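Local coordinates for protein putative NAD(P)H-dependent FMN-containing oxidoreductase YwqN (Bacillus subtilis, PDB 1RLI) that probably acts as an NAD(P)H-dependent, FMN-containing oxidoreductase of the SsuE family, at residues T89-L92 / F93-W97. Residues are numbered along the deposited sequence; the frame is centred on the assembly and turned at random.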
loop_
_atom_site.group_PDB
_atom_site.type_symbol
_atom_site.label_atom_id
_atom_site.label_comp_id
_atom_site.label_asym_id
_atom_site.label_seq_id
_atom_site.Cartn_x
_atom_site.Cartn_y
_atom_site.Cartn_z
ATOM N N THR D 89 22.343 2.953 -0.369
ATOM C CA THR D 89 22.942 3.657 0.762
ATOM C C THR D 89 21.940 3.990 1.857
ATOM O O THR D 89 22.239 3.817 3.032
ATOM C CB THR D 89 23.646 4.956 0.331
ATOM O OG1 THR D 89 22.733 5.794 -0.386
ATOM C CG2 THR D 89 24.851 4.636 -0.562
ATOM N N LEU D 90 20.740 4.449 1.494
ATOM C CA LEU D 90 19.772 4.792 2.538
ATOM C C LEU D 90 19.244 3.547 3.229
ATOM O O LEU D 90 18.972 3.571 4.443
ATOM C CB LEU D 90 18.601 5.624 1.980
ATOM C CG LEU D 90 17.605 6.147 3.036
ATOM C CD1 LEU D 90 18.344 6.994 4.093
ATOM C CD2 LEU D 90 16.524 7.000 2.368
ATOM N N LYS D 91 19.097 2.452 2.486
ATOM C CA LYS D 91 18.611 1.189 3.075
ATOM C C LYS D 91 19.611 0.654 4.117
ATOM O O LYS D 91 19.208 0.258 5.213
ATOM C CB LYS D 91 18.376 0.143 1.976
ATOM C CG LYS D 91 18.103 -1.280 2.464
ATOM C CD LYS D 91 16.849 -1.360 3.310
ATOM C CE LYS D 91 16.512 -2.822 3.624
ATOM N NZ LYS D 91 15.452 -2.898 4.672
ATOM N N LEU D 92 20.912 0.672 3.808
ATOM C CA LEU D 92 21.889 0.174 4.777
ATOM C C LEU D 92 21.991 1.118 5.977
ATOM O O LEU D 92 22.249 0.676 7.111
ATOM C CB LEU D 92 23.271 -0.014 4.115
ATOM C CG LEU D 92 23.517 -1.416 3.526
ATOM C CD1 LEU D 92 22.425 -1.771 2.498
ATOM C CD2 LEU D 92 24.913 -1.469 2.902
ATOM N N PHE D 93 21.775 2.417 5.739
ATOM C CA PHE D 93 21.820 3.413 6.820
ATOM C C PHE D 93 20.666 3.168 7.802
ATOM O O PHE D 93 20.868 3.041 9.015
ATOM C CB PHE D 93 21.690 4.822 6.237
ATOM C CG PHE D 93 21.646 5.898 7.284
ATOM C CD1 PHE D 93 22.796 6.234 8.004
ATOM C CD2 PHE D 93 20.453 6.555 7.566
ATOM C CE1 PHE D 93 22.752 7.226 9.003
ATOM C CE2 PHE D 93 20.394 7.551 8.560
ATOM C CZ PHE D 93 21.554 7.885 9.278
ATOM N N ILE D 94 19.443 3.093 7.278
ATOM C CA ILE D 94 18.298 2.847 8.153
ATOM C C ILE D 94 18.387 1.458 8.830
ATOM O O ILE D 94 18.074 1.332 10.021
ATOM C CB ILE D 94 16.965 3.025 7.349
ATOM C CG1 ILE D 94 16.814 4.515 6.993
ATOM C CG2 ILE D 94 15.751 2.548 8.162
ATOM C CD1 ILE D 94 15.648 4.828 6.018
ATOM N N ASP D 95 18.833 0.430 8.106
ATOM C CA ASP D 95 18.923 -0.902 8.707
ATOM C C ASP D 95 19.837 -0.868 9.944
ATOM O O ASP D 95 19.604 -1.604 10.909
ATOM C CB ASP D 95 19.497 -1.946 7.736
ATOM C CG ASP D 95 18.476 -2.461 6.711
ATOM O OD1 ASP D 95 17.277 -2.133 6.798
ATOM O OD2 ASP D 95 18.910 -3.221 5.816
ATOM N N ARG D 96 20.882 -0.040 9.898
ATOM C CA ARG D 96 21.821 0.064 11.019
ATOM C C ARG D 96 21.196 0.723 12.257
ATOM O O ARG D 96 21.768 0.688 13.351
ATOM C CB ARG D 96 23.109 0.790 10.583
ATOM C CG ARG D 96 24.279 0.691 11.580
ATOM C CD ARG D 96 25.597 0.969 10.847
ATOM N NE ARG D 96 26.742 1.103 11.744
ATOM C CZ ARG D 96 27.997 1.181 11.318
ATOM N NH1 ARG D 96 28.246 1.127 10.012
ATOM N NH2 ARG D 96 28.994 1.336 12.197
ATOM N N TRP D 97 20.015 1.330 12.121
ATOM C CA TRP D 97 19.367 1.887 13.310
ATOM C C TRP D 97 19.133 0.734 14.296
ATOM O O TRP D 97 19.014 0.947 15.491
ATOM C CB TRP D 97 18.023 2.545 12.966
ATOM C CG TRP D 97 18.161 3.857 12.246
ATOM C CD1 TRP D 97 19.323 4.469 11.862
ATOM C CD2 TRP D 97 17.094 4.683 11.771
ATOM N NE1 TRP D 97 19.040 5.624 11.170
ATOM C CE2 TRP D 97 17.680 5.775 11.094
ATOM C CE3 TRP D 97 15.699 4.599 11.843
ATOM C CZ2 TRP D 97 16.918 6.783 10.482
ATOM C CZ3 TRP D 97 14.931 5.598 11.234
ATOM C CH2 TRP D 97 15.550 6.681 10.559
#
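The Phe-93 ring meets Leu-90 obliquely, with CD2 4.1 Å from Leu-90 CD1, and Tyr-62 lies against it with the ring planes at about 60°. The Trp-97 indole carries Ile-94 CA over one face, 4.0 Å above the plane and offset toward the rim. Phe-93 CZ sits at its edge, in plane. Leu-90 also packs on the next turn, where its CG lies 3.8 Å from Ile-94 CD1. This apolar side of the helix rests on Leu-37 and on Phe-139 of helix 133-146.

The polar pair lies on another side. Lys-91 NZ binds Asp-95 OD1 at 2.9 Å in an i to i+4 salt bridge, using the syn lone pair of that oxygen. A bend at chi2 (61°) turns the lysine chain along the helix, and its CE passes 3.3 Å from Asp-95 OD2. Met-86 O of the second subunit gives NZ a weak second bond, so the pair sits at the subunit interface.

Backbone bonds join the two turns. Ile-94 N to Leu-90 O is nearly straight (2.9 Å, 175°). Arg-96 N to Leu-92 O is longer, 3.2 Å, and Leu-92 O also accepts from Gln-59 NE2. Most of the stretch is helix 88-95, packed between the body of its own chain and the second subunit. It follows strand 74-80 in a flavodoxin-like alpha/beta fold, consistent with the NADPH-dependent FMN reductase family.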